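Local coordinates for protein putative C39-like peptidase (PDB 3ERV) that is of unknown function but is probably a cysteine peptidase of the C39-like family, with a papain-like arrangement of helix and sheet, at residues 30-35 and 138-143; 50-55 and 70-75; 56-61 and 221-226; 145-150 and 178-183. One frame throughout, in Å; residues are numbered along the deposited sequence.

The four contacts form a connected set in one chain. In sequence, contact 2 is nested inside the loop closed by contact 1, and contact 4 inside the loop closed by contact 3. Contacts 2 and 3 share helix 50-61, using its first and second halves, with centres about 13 Å apart. Contact 4, centred about 4 Å from the centre of the chain, pairs two strands of the main antiparallel sheet; contact 3 reaches strand 220-223 and contact 1 strand 32-33 of that sheet. Contacts 1 and 2 have centres about 23 Å apart and do not touch. Helix 50-61 packs on both helix 68-74 and the sheet; at its start Cys50 touches His178, consistent with an active site.

Contact 1 (30-35 and 138-143); sequences EKVILS and SVKAGQ. With EDO (1,2-ethanediol), chain C.
Val32 and Leu34 turn their side chains toward the C-terminal end of helix 132-140, and apolar packing carries the contact; no hydrogen bond crosses it. Val32 CG1 lies against both Val139 CG1 and Lys140 CA, 4.0 Å from each, the two valine side chains sliding past each other in opposite directions, while CG2 meets Lys140 CD at 3.9 Å. The lysine chain bends at chi2 (103°), which places CD beside the valine, and the two side chains cross at about a right angle. Both methyls of Leu34 rest on the backbone of the helix-end turn: CD1 is 3.7 Å from Gly142 C and also touches Val139 CG1, and CD2 is 3.7 Å from both Gly142 CA and Val139 O.

The polar interactions shape the helix end. Gly142, with a positive phi of 105°, completes a Schellman motif: Gly142 N binds Val139 O at 2.8 Å, and Gln143 N binds Ser138 O. Ser138 OG adds a bond to Gln143 O (2.6 Å), tying the turn back to the helix.

Strand 32-33 pairs with strand 177-185 through backbone bonds of Val32 with Tyr185 and Leu34 with Ile183. Val139 also touches Leu182 and Val145, placing the helix end against the same sheet.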
loop_
_atom_site.group_PDB
_atom_site.type_symbol
_atom_site.label_atom_id
_atom_site.label_comp_id
_atom_site.label_asym_id
_atom_site.label_seq_id
_atom_site.Cartn_x
_atom_site.Cartn_y
_atom_site.Cartn_z
ATOM N N GLU A 30 -18.153 -18.229 -1.698
ATOM C CA GLU A 30 -17.268 -17.728 -2.770
ATOM C C GLU A 30 -15.800 -17.452 -2.356
ATOM O O GLU A 30 -15.502 -16.493 -1.615
ATOM C CB GLU A 30 -17.879 -16.486 -3.437
ATOM N N LYS A 31 -14.898 -18.317 -2.824
ATOM C CA LYS A 31 -13.469 -18.068 -2.690
ATOM C C LYS A 31 -12.867 -17.470 -3.970
ATOM O O LYS A 31 -12.880 -18.109 -5.020
ATOM C CB LYS A 31 -12.687 -19.334 -2.331
ATOM C CG LYS A 31 -11.221 -19.009 -2.148
ATOM C CD LYS A 31 -10.338 -20.230 -2.224
ATOM C CE LYS A 31 -8.919 -19.888 -1.754
ATOM N NZ LYS A 31 -7.979 -21.016 -2.004
ATOM N N VAL A 32 -12.319 -16.266 -3.867
ATOM C CA VAL A 32 -11.676 -15.656 -5.011
ATOM C C VAL A 32 -10.187 -15.415 -4.762
ATOM O O VAL A 32 -9.809 -14.902 -3.705
ATOM C CB VAL A 32 -12.365 -14.344 -5.378
ATOM C CG1 VAL A 32 -11.688 -13.714 -6.590
ATOM C CG2 VAL A 32 -13.808 -14.622 -5.670
ATOM N N ILE A 33 -9.351 -15.809 -5.730
ATOM C CA ILE A 33 -7.934 -15.475 -5.665
ATOM C C ILE A 33 -7.276 -15.242 -7.035
ATOM O O ILE A 33 -7.441 -16.039 -7.960
ATOM C CB ILE A 33 -7.128 -16.522 -4.899
ATOM C CG1 ILE A 33 -5.671 -16.075 -4.818
ATOM C CG2 ILE A 33 -7.264 -17.902 -5.567
ATOM C CD1 ILE A 33 -5.082 -16.312 -3.479
ATOM N N LEU A 34 -6.531 -14.136 -7.131
ATOM C CA LEU A 34 -5.819 -13.757 -8.338
ATOM C C LEU A 34 -4.397 -14.248 -8.130
ATOM O O LEU A 34 -3.460 -13.469 -7.839
ATOM C CB LEU A 34 -5.862 -12.228 -8.508
ATOM C CG LEU A 34 -7.249 -11.573 -8.598
ATOM C CD1 LEU A 34 -7.099 -10.072 -8.588
ATOM C CD2 LEU A 34 -8.057 -12.008 -9.855
ATOM N N SER A 35 -4.234 -15.558 -8.292
ATOM C CA SER A 35 -3.027 -16.214 -7.850
ATOM C C SER A 35 -1.861 -15.967 -8.810
ATOM O O SER A 35 -0.727 -16.297 -8.495
ATOM C CB SER A 35 -3.310 -17.710 -7.656
ATOM O OG SER A 35 -3.746 -18.294 -8.874
ATOM N N SER A 138 -13.586 -5.387 -6.629
ATOM C CA SER A 138 -12.431 -5.158 -7.519
ATOM C C SER A 138 -11.701 -6.475 -7.762
ATOM O O SER A 138 -11.434 -6.848 -8.898
ATOM C CB SER A 138 -11.447 -4.143 -6.927
ATOM O OG SER A 138 -10.322 -3.950 -7.803
ATOM N N VAL A 139 -11.384 -7.172 -6.678
ATOM C CA VAL A 139 -10.649 -8.422 -6.772
ATOM C C VAL A 139 -11.454 -9.447 -7.565
ATOM O O VAL A 139 -10.945 -10.155 -8.445
ATOM C CB VAL A 139 -10.375 -8.975 -5.365
ATOM C CG1 VAL A 139 -9.749 -10.390 -5.452
ATOM C CG2 VAL A 139 -9.508 -7.960 -4.550
ATOM N N LYS A 140 -12.739 -9.520 -7.260
ATOM C CA LYS A 140 -13.581 -10.475 -7.955
ATOM C C LYS A 140 -13.638 -10.068 -9.437
ATOM O O LYS A 140 -13.634 -10.924 -10.312
ATOM C CB LYS A 140 -14.979 -10.471 -7.332
ATOM C CG LYS A 140 -16.002 -11.078 -8.228
ATOM C CD LYS A 140 -16.312 -12.439 -7.765
ATOM C CE LYS A 140 -17.652 -12.375 -7.079
ATOM N NZ LYS A 140 -18.749 -12.619 -8.078
ATOM N N ALA A 141 -13.666 -8.766 -9.726
ATOM C CA ALA A 141 -13.651 -8.360 -11.139
ATOM C C ALA A 141 -12.274 -8.598 -11.795
ATOM O O ALA A 141 -12.111 -8.435 -13.004
ATOM C CB ALA A 141 -14.092 -6.918 -11.306
ATOM N N GLY A 142 -11.287 -9.008 -11.013
ATOM C CA GLY A 142 -9.999 -9.376 -11.592
ATOM C C GLY A 142 -8.893 -8.355 -11.384
ATOM O O GLY A 142 -7.783 -8.492 -11.937
ATOM N N GLN A 143 -9.183 -7.308 -10.616
ATOM C CA GLN A 143 -8.183 -6.251 -10.339
ATOM C C GLN A 143 -7.753 -6.251 -8.861
ATOM O O GLN A 143 -8.551 -5.912 -7.976
ATOM C CB GLN A 143 -8.675 -4.844 -10.740
ATOM C CG GLN A 143 -8.789 -4.626 -12.255
ATOM C CD GLN A 143 -9.855 -5.504 -12.822
ATOM O OE1 GLN A 143 -11.018 -5.458 -12.375
ATOM N NE2 GLN A 143 -9.480 -6.354 -13.771
HETATM C C1 EDO C . 2.579 -16.960 -8.560
HETATM O O1 EDO C . 1.608 -17.723 -9.309
HETATM C C2 EDO C . 2.656 -15.507 -9.059
HETATM O O2 EDO C . 3.828 -15.269 -9.840
#

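Contact 2 (50-55 and 70-75); sequences CEVTSL and KLANEI
Val52 and Leu71 bring the backbones closest, with Val52 CA 5.8 Å from Leu71 CA, where the axes of helices 50-55 and 70-74 approach to 9.1 Å at 128° between their directions. The side chains that meet are apolar and buried, and no hydrogen bond crosses. Val52 is central: its CB lies 3.9 Å from Leu71 CB, and its two methyls spread over the second helix. CG2 meets Ala72 CB at 4.0 Å. CG1, placed beside its backbone N (chi1 -61°), lies 3.7 Å from Leu71 O and 4.1 Å from Ile75 CB, where the chain leaves the helix. In Leu71, chi2 of 179° extends CD1 to the first helix, 3.5 Å from Val52 O, and this methyl touches Leu55 CG at 4.2 Å. It thus meets residues three apart on one side of helix 50-55.

Leu115 of helix 109-119 touches Leu55 and Ile75, so a third helix adjoins the pair. Cys50 opens helix 50-61 and touches His178; Cys50, His178 and Asp194 are placed as in a Cys-His-Asp triad, probably the catalytic one. A cysteine at the N-terminal end of a buried helix is characteristic of papain-like (clan CA) peptidases, and this packing covers one flank of that helix.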
loop_
_atom_site.group_PDB
_atom_site.type_symbol
_atom_site.label_atom_id
_atom_site.label_comp_id
_atom_site.label_asym_id
_atom_site.label_seq_id
_atom_site.Cartn_x
_atom_site.Cartn_y
_atom_site.Cartn_z
ATOM N N CYS A 50 7.897 -1.095 0.763
ATOM C CA CYS A 50 6.635 -1.861 0.709
ATOM C C CYS A 50 5.571 -1.210 -0.204
ATOM O O CYS A 50 4.930 -1.893 -0.974
ATOM C CB CYS A 50 6.053 -2.147 2.107
ATOM S SG CYS A 50 5.552 -0.680 3.081
ATOM N N GLU A 51 5.363 0.104 -0.108
ATOM C CA GLU A 51 4.394 0.733 -1.035
ATOM C C GLU A 51 4.752 0.672 -2.525
ATOM O O GLU A 51 3.903 0.311 -3.389
ATOM C CB GLU A 51 4.151 2.191 -0.629
ATOM C CG GLU A 51 3.782 2.386 0.838
ATOM C CD GLU A 51 4.917 2.784 1.789
ATOM O OE1 GLU A 51 6.108 2.578 1.472
ATOM O OE2 GLU A 51 4.597 3.263 2.928
ATOM N N VAL A 52 5.985 1.034 -2.860
ATOM C CA VAL A 52 6.352 1.009 -4.276
ATOM C C VAL A 52 6.455 -0.436 -4.803
ATOM O O VAL A 52 6.257 -0.689 -6.001
ATOM C CB VAL A 52 7.642 1.822 -4.619
ATOM C CG1 VAL A 52 7.476 3.337 -4.281
ATOM C CG2 VAL A 52 8.943 1.221 -3.980
ATOM N N THR A 53 6.799 -1.369 -3.926
ATOM C CA THR A 53 6.931 -2.768 -4.352
ATOM C C THR A 53 5.560 -3.396 -4.625
ATOM O O THR A 53 5.424 -4.127 -5.615
ATOM C CB THR A 53 7.769 -3.614 -3.341
ATOM O OG1 THR A 53 9.066 -3.018 -3.190
ATOM C CG2 THR A 53 7.969 -5.027 -3.854
ATOM N N SER A 54 4.560 -3.125 -3.751
ATOM C CA SER A 54 3.154 -3.521 -3.979
ATOM C C SER A 54 2.565 -2.875 -5.250
ATOM O O SER A 54 1.843 -3.510 -6.052
ATOM C CB SER A 54 2.270 -3.113 -2.781
ATOM O OG SER A 54 2.653 -3.786 -1.552
ATOM N N LEU A 55 2.866 -1.594 -5.405
ATOM C CA LEU A 55 2.492 -0.896 -6.587
ATOM C C LEU A 55 3.129 -1.547 -7.824
ATOM O O LEU A 55 2.444 -1.711 -8.814
ATOM C CB LEU A 55 2.834 0.610 -6.503
ATOM C CG LEU A 55 2.324 1.358 -7.763
ATOM C CD1 LEU A 55 0.772 1.312 -7.870
ATOM C CD2 LEU A 55 2.863 2.833 -7.808
ATOM N N LYS A 70 12.528 1.665 -10.275
ATOM C CA LYS A 70 12.084 2.842 -11.017
ATOM C C LYS A 70 10.998 3.567 -10.219
ATOM O O LYS A 70 10.976 4.782 -10.118
ATOM C CB LYS A 70 11.574 2.441 -12.420
ATOM C CG LYS A 70 11.127 3.638 -13.270
ATOM C CD LYS A 70 11.633 3.459 -14.739
ATOM C CE LYS A 70 11.170 4.561 -15.711
ATOM N NZ LYS A 70 9.688 4.556 -15.925
ATOM N N LEU A 71 10.098 2.805 -9.615
ATOM C CA LEU A 71 9.013 3.406 -8.849
ATOM C C LEU A 71 9.555 4.099 -7.588
ATOM O O LEU A 71 9.021 5.159 -7.147
ATOM C CB LEU A 71 7.953 2.348 -8.461
ATOM C CG LEU A 71 7.237 1.734 -9.683
ATOM C CD1 LEU A 71 6.239 0.701 -9.192
ATOM C CD2 LEU A 71 6.505 2.813 -10.512
ATOM N N ALA A 72 10.587 3.482 -7.005
ATOM C CA ALA A 72 11.230 4.062 -5.830
ATOM C C ALA A 72 11.892 5.411 -6.155
ATOM O O ALA A 72 11.935 6.308 -5.304
ATOM C CB ALA A 72 12.237 3.123 -5.259
ATOM N N ASN A 73 12.424 5.566 -7.364
ATOM C CA ASN A 73 12.992 6.835 -7.706
ATOM C C ASN A 73 11.906 7.852 -8.052
ATOM O O ASN A 73 12.070 9.043 -7.815
ATOM C CB ASN A 73 13.985 6.692 -8.860
ATOM C CG ASN A 73 14.674 7.990 -9.163
ATOM O OD1 ASN A 73 14.705 8.428 -10.287
ATOM N ND2 ASN A 73 15.218 8.623 -8.131
ATOM N N GLU A 74 10.801 7.378 -8.624
ATOM C CA GLU A 74 9.755 8.266 -9.145
ATOM C C GLU A 74 8.735 8.773 -8.144
ATOM O O GLU A 74 8.115 9.794 -8.372
ATOM C CB GLU A 74 9.058 7.617 -10.355
ATOM C CG GLU A 74 9.998 7.597 -11.601
ATOM C CD GLU A 74 9.409 6.768 -12.747
ATOM O OE1 GLU A 74 8.392 6.063 -12.524
ATOM O OE2 GLU A 74 9.972 6.819 -13.879
ATOM N N ILE A 75 8.536 8.037 -7.056
ATOM C CA ILE A 75 7.603 8.441 -6.046
ATOM C C ILE A 75 7.994 9.816 -5.536
ATOM O O ILE A 75 9.167 10.101 -5.334
ATOM C CB ILE A 75 7.488 7.423 -4.874
ATOM C CG1 ILE A 75 6.362 7.849 -3.939
ATOM C CG2 ILE A 75 8.762 7.354 -4.077
ATOM C CD1 ILE A 75 5.019 7.496 -4.387
#

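Contact 3 (56-61 and 221-226); sequences AMMLQY and ISYVKR
Tyr223 presents the edge of its ring to Met58, whose CG lies near the ring plane, 3.9 Å from Tyr223 CE2. The sulfur is also at the edge: Met58 SD is 5.4 Å from the centroid of the Tyr223 ring and 83° off its normal, a Met-aromatic contact made beside the ring. The second ring, that of Tyr61, receives the phenol end of the first: Tyr223 OH approaches it obliquely, 3.4 Å from Tyr61 CD2, and the two side chains cross at about a right angle.

The bend of Met58 at chi3 (77°) turns CE to within 4.0 Å of Tyr223 CD2. Met58 SD meanwhile lies over the strand backbone, 3.7 Å from Ser222 CA, and touches Ile221 CG2 at 4.2 Å. Ser222 points the other way, where OG bonds to Pro144 O.

The axes of helix 56-61 and strand 221-223 run almost parallel, 9.6 Å apart, and the strand is paired with its neighbours through Ile221 to Val146 and Ser222 to Val125. A long helix lying against an antiparallel sheet fits the papain-like fold expected of a C39-like peptidase.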
loop_
_atom_site.group_PDB
_atom_site.type_symbol
_atom_site.label_atom_id
_atom_site.label_comp_id
_atom_site.label_asym_id
_atom_site.label_seq_id
_atom_site.Cartn_x
_atom_site.Cartn_y
_atom_site.Cartn_z
ATOM N N ALA A 56 4.405 -1.936 -7.756
ATOM C CA ALA A 56 5.038 -2.615 -8.876
ATOM C C ALA A 56 4.326 -3.920 -9.313
ATOM O O ALA A 56 3.989 -4.107 -10.492
ATOM C CB ALA A 56 6.565 -2.834 -8.603
ATOM N N MET A 57 4.010 -4.767 -8.351
ATOM C CA MET A 57 3.216 -5.986 -8.602
ATOM C C MET A 57 1.874 -5.678 -9.285
ATOM O O MET A 57 1.469 -6.382 -10.237
ATOM C CB MET A 57 2.939 -6.741 -7.270
ATOM C CG MET A 57 4.154 -7.533 -6.677
ATOM S SD MET A 57 3.823 -8.513 -5.128
ATOM C CE MET A 57 4.260 -7.334 -3.849
ATOM N N MET A 58 1.172 -4.655 -8.797
ATOM C CA MET A 58 -0.120 -4.246 -9.367
ATOM C C MET A 58 0.042 -3.789 -10.799
ATOM O O MET A 58 -0.696 -4.251 -11.705
ATOM C CB MET A 58 -0.757 -3.103 -8.529
ATOM C CG MET A 58 -2.292 -2.716 -8.817
ATOM S SD MET A 58 -2.831 -1.014 -8.393
ATOM C CE MET A 58 -2.094 -0.181 -9.823
ATOM N N LEU A 59 0.998 -2.877 -11.014
ATOM C CA LEU A 59 1.280 -2.354 -12.372
ATOM C C LEU A 59 1.685 -3.448 -13.389
ATOM O O LEU A 59 1.196 -3.452 -14.525
ATOM C CB LEU A 59 2.395 -1.296 -12.290
ATOM C CG LEU A 59 1.910 0.051 -11.672
ATOM C CD1 LEU A 59 3.045 1.083 -11.633
ATOM C CD2 LEU A 59 0.724 0.582 -12.482
ATOM N N GLN A 60 2.606 -4.333 -12.998
ATOM C CA GLN A 60 2.953 -5.517 -13.798
ATOM C C GLN A 60 1.742 -6.351 -14.201
ATOM O O GLN A 60 1.580 -6.687 -15.388
ATOM C CB GLN A 60 3.969 -6.412 -13.059
ATOM C CG GLN A 60 5.299 -5.774 -13.002
ATOM C CD GLN A 60 6.319 -6.587 -12.243
ATOM O OE1 GLN A 60 6.056 -7.739 -11.845
ATOM N NE2 GLN A 60 7.517 -5.991 -12.033
ATOM N N TYR A 61 0.906 -6.716 -13.228
ATOM C CA TYR A 61 -0.302 -7.496 -13.545
ATOM C C TYR A 61 -1.233 -6.730 -14.485
ATOM O O TYR A 61 -1.897 -7.321 -15.316
ATOM C CB TYR A 61 -1.096 -7.777 -12.282
ATOM C CG TYR A 61 -2.111 -8.876 -12.392
ATOM C CD1 TYR A 61 -1.719 -10.178 -12.713
ATOM C CD2 TYR A 61 -3.464 -8.621 -12.137
ATOM C CE1 TYR A 61 -2.660 -11.215 -12.738
ATOM C CE2 TYR A 61 -4.420 -9.631 -12.198
ATOM C CZ TYR A 61 -4.008 -10.918 -12.482
ATOM O OH TYR A 61 -4.932 -11.901 -12.514
ATOM N N ILE A 221 -5.531 1.597 -3.496
ATOM C CA ILE A 221 -5.333 1.996 -4.892
ATOM C C ILE A 221 -5.572 0.760 -5.781
ATOM O O ILE A 221 -5.106 -0.340 -5.478
ATOM C CB ILE A 221 -3.887 2.488 -5.172
ATOM C CG1 ILE A 221 -3.498 3.717 -4.334
ATOM C CG2 ILE A 221 -3.635 2.707 -6.683
ATOM C CD1 ILE A 221 -4.476 4.801 -4.452
ATOM N N SER A 222 -6.254 0.945 -6.896
ATOM C CA SER A 222 -6.360 -0.148 -7.856
ATOM C C SER A 222 -6.393 0.416 -9.273
ATOM O O SER A 222 -5.895 1.530 -9.519
ATOM C CB SER A 222 -7.597 -1.025 -7.570
ATOM O OG SER A 222 -7.606 -2.189 -8.410
ATOM N N TYR A 223 -6.957 -0.341 -10.207
ATOM C CA TYR A 223 -7.186 0.194 -11.532
ATOM C C TYR A 223 -8.432 -0.507 -12.103
ATOM O O TYR A 223 -8.928 -1.495 -11.539
ATOM C CB TYR A 223 -5.944 -0.027 -12.434
ATOM C CG TYR A 223 -5.635 -1.522 -12.607
ATOM C CD1 TYR A 223 -6.062 -2.228 -13.740
ATOM C CD2 TYR A 223 -4.973 -2.241 -11.597
ATOM C CE1 TYR A 223 -5.806 -3.605 -13.871
ATOM C CE2 TYR A 223 -4.706 -3.600 -11.715
ATOM C CZ TYR A 223 -5.118 -4.286 -12.850
ATOM O OH TYR A 223 -4.850 -5.662 -12.963
ATOM N N VAL A 224 -8.932 -0.012 -13.232
ATOM C CA VAL A 224 -10.055 -0.672 -13.883
ATOM C C VAL A 224 -9.670 -1.246 -15.265
ATOM O O VAL A 224 -8.750 -0.744 -15.944
ATOM C CB VAL A 224 -11.294 0.267 -13.954
ATOM C CG1 VAL A 224 -11.790 0.576 -12.536
ATOM C CG2 VAL A 224 -10.953 1.559 -14.697
ATOM N N LYS A 225 -10.362 -2.304 -15.671
ATOM C CA LYS A 225 -10.081 -2.973 -16.964
ATOM C C LYS A 225 -10.017 -2.053 -18.181
ATOM O O LYS A 225 -9.099 -2.164 -19.007
ATOM C CB LYS A 225 -11.116 -4.048 -17.237
ATOM C CG LYS A 225 -10.643 -5.428 -16.937
ATOM C CD LYS A 225 -11.747 -6.419 -17.288
ATOM C CE LYS A 225 -11.453 -7.811 -16.729
ATOM N NZ LYS A 225 -11.241 -7.832 -15.244
ATOM N N ARG A 226 -10.987 -1.143 -18.304
ATOM C CA ARG A 226 -11.074 -0.304 -19.506
ATOM C C ARG A 226 -10.952 1.187 -19.233
ATOM O O ARG A 226 -11.417 1.664 -18.201
ATOM C CB ARG A 226 -12.392 -0.567 -20.230
#

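Contact 4 (145-150 and 178-183); sequences VVIITN and HCVVLI
Cys179 carries its SG anti to the backbone N (chi1 177°), and in Ile148 chi2 of -65° swings CD1 to that sulfur; on their shared face of the sheet Ile148 CD1 meets Cys179 SG at 3.8 Å. Val146 CG1 approaches the same sulfur from the next residue but one, at 3.4 Å, a close apolar contact. On the face of Val145, Ile147 and Thr149, the side chains of Ile147 and Val180 lie side by side and point the same way, with Ile147 CG1 3.8 Å from Val180 CG2.

Strands 145-150 and 178-183 are antiparallel, in register as Val145-Leu182, Ile147-Val180 and Thr149-His178 hydrogen-bonded pairs, with Val146-Val181 and Ile148-Cys179 as non-hydrogen-bonded pairs between them. They form the middle of the main sheet. As in papain-like peptidases, such a strand carries the probable catalytic histidine: His178 touches Cys50 at the start of helix 50-61, and its NE2 bonds to Asp194 OD1.

Six backbone bonds join the strands. Leu182 N to Val145 O is 2.7 Å, and Ile147 N to Val180 O is 2.8 Å. At the histidine end Thr149 N reaches His178 O at 2.8 Å, while His178 N is 2.9 Å from Thr149 O. CA-H...O contacts lie between the bonded pairs, such as Cys179 CA to Ile147 O at 3.3 Å.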
loop_
_atom_site.group_PDB
_atom_site.type_symbol
_atom_site.label_atom_id
_atom_site.label_comp_id
_atom_site.label_asym_id
_atom_site.label_seq_id
_atom_site.Cartn_x
_atom_site.Cartn_y
_atom_site.Cartn_z
ATOM N N VAL A 145 -5.676 -5.037 -5.384
ATOM C CA VAL A 145 -5.764 -3.719 -4.767
ATOM C C VAL A 145 -4.552 -3.508 -3.836
ATOM O O VAL A 145 -4.283 -4.337 -2.982
ATOM C CB VAL A 145 -7.100 -3.611 -3.952
ATOM C CG1 VAL A 145 -7.303 -2.187 -3.319
ATOM C CG2 VAL A 145 -8.273 -4.058 -4.826
ATOM N N VAL A 146 -3.832 -2.406 -4.013
ATOM C CA VAL A 146 -2.763 -2.065 -3.120
ATOM C C VAL A 146 -3.367 -1.405 -1.866
ATOM O O VAL A 146 -4.174 -0.466 -1.973
ATOM C CB VAL A 146 -1.780 -1.116 -3.798
ATOM C CG1 VAL A 146 -0.700 -0.591 -2.781
ATOM C CG2 VAL A 146 -1.170 -1.787 -5.031
ATOM N N ILE A 147 -2.995 -1.896 -0.681
ATOM C CA ILE A 147 -3.594 -1.348 0.537
ATOM C C ILE A 147 -2.579 -0.933 1.612
ATOM O O ILE A 147 -1.551 -1.585 1.812
ATOM C CB ILE A 147 -4.678 -2.286 1.124
ATOM C CG1 ILE A 147 -4.024 -3.529 1.696
ATOM C CG2 ILE A 147 -5.799 -2.643 0.082
ATOM C CD1 ILE A 147 -3.896 -3.464 3.203
ATOM N N ILE A 148 -2.844 0.164 2.295
ATOM C CA ILE A 148 -1.987 0.530 3.416
ATOM C C ILE A 148 -2.635 -0.051 4.702
ATOM O O ILE A 148 -3.826 0.114 4.899
ATOM C CB ILE A 148 -1.855 2.067 3.566
ATOM C CG1 ILE A 148 -1.375 2.723 2.264
ATOM C CG2 ILE A 148 -0.952 2.437 4.770
ATOM C CD1 ILE A 148 -0.022 2.335 1.850
ATOM N N THR A 149 -1.857 -0.726 5.546
ATOM C CA THR A 149 -2.382 -1.313 6.788
ATOM C C THR A 149 -1.261 -1.286 7.799
ATOM O O THR A 149 -0.368 -0.447 7.674
ATOM C CB THR A 149 -2.887 -2.761 6.599
ATOM O OG1 THR A 149 -3.449 -3.236 7.831
ATOM C CG2 THR A 149 -1.743 -3.714 6.190
ATOM N N ASN A 150 -1.284 -2.174 8.796
ATOM C CA ASN A 150 -0.095 -2.325 9.658
ATOM C C ASN A 150 0.426 -3.761 9.600
ATOM O O ASN A 150 -0.312 -4.676 9.254
ATOM C CB ASN A 150 -0.374 -1.890 11.103
ATOM C CG ASN A 150 -1.172 -2.945 11.872
ATOM O OD1 ASN A 150 -0.629 -3.954 12.312
ATOM N ND2 ASN A 150 -2.454 -2.743 11.958
ATOM N N HIS A 178 2.503 -0.669 7.049
ATOM C CA HIS A 178 2.861 -1.632 6.047
ATOM C C HIS A 178 1.962 -1.533 4.795
ATOM O O HIS A 178 0.865 -0.923 4.807
ATOM C CB HIS A 178 2.830 -3.037 6.656
ATOM C CG HIS A 178 3.529 -4.080 5.822
ATOM N ND1 HIS A 178 4.713 -3.833 5.148
ATOM C CD2 HIS A 178 3.208 -5.369 5.551
ATOM C CE1 HIS A 178 5.093 -4.924 4.507
ATOM N NE2 HIS A 178 4.195 -5.869 4.728
ATOM N N CYS A 179 2.404 -2.130 3.695
ATOM C CA CYS A 179 1.614 -2.033 2.465
ATOM C C CYS A 179 1.725 -3.330 1.725
ATOM O O CYS A 179 2.809 -3.859 1.557
ATOM C CB CYS A 179 2.103 -0.855 1.608
ATOM S SG CYS A 179 1.248 -0.701 0.033
ATOM N N VAL A 180 0.588 -3.844 1.284
ATOM C CA VAL A 180 0.512 -5.164 0.646
ATOM C C VAL A 180 -0.499 -5.100 -0.515
ATOM O O VAL A 180 -1.233 -4.124 -0.676
ATOM C CB VAL A 180 0.128 -6.328 1.673
ATOM C CG1 VAL A 180 1.070 -6.361 2.919
ATOM C CG2 VAL A 180 -1.320 -6.237 2.094
ATOM N N VAL A 181 -0.524 -6.144 -1.328
ATOM C CA VAL A 181 -1.495 -6.269 -2.406
ATOM C C VAL A 181 -2.527 -7.282 -1.988
ATOM O O VAL A 181 -2.162 -8.427 -1.671
ATOM C CB VAL A 181 -0.850 -6.754 -3.772
ATOM C CG1 VAL A 181 -1.894 -6.698 -4.906
ATOM C CG2 VAL A 181 0.427 -5.919 -4.114
ATOM N N LEU A 182 -3.789 -6.854 -1.992
ATOM C CA LEU A 182 -4.941 -7.733 -1.803
ATOM C C LEU A 182 -5.236 -8.494 -3.084
ATOM O O LEU A 182 -5.572 -7.903 -4.128
ATOM C CB LEU A 182 -6.180 -6.935 -1.376
ATOM C CG LEU A 182 -7.501 -7.732 -1.227
ATOM C CD1 LEU A 182 -7.433 -8.756 -0.091
ATOM C CD2 LEU A 182 -8.686 -6.804 -1.025
ATOM N N ILE A 183 -5.094 -9.806 -3.035
ATOM C CA ILE A 183 -5.256 -10.559 -4.234
ATOM C C ILE A 183 -6.356 -11.610 -4.141
ATOM O O ILE A 183 -6.593 -12.353 -5.109
ATOM C CB ILE A 183 -3.945 -11.263 -4.657
ATOM C CG1 ILE A 183 -3.580 -12.411 -3.686
ATOM C CG2 ILE A 183 -2.768 -10.217 -4.928
ATOM C CD1 ILE A 183 -2.491 -13.368 -4.296
#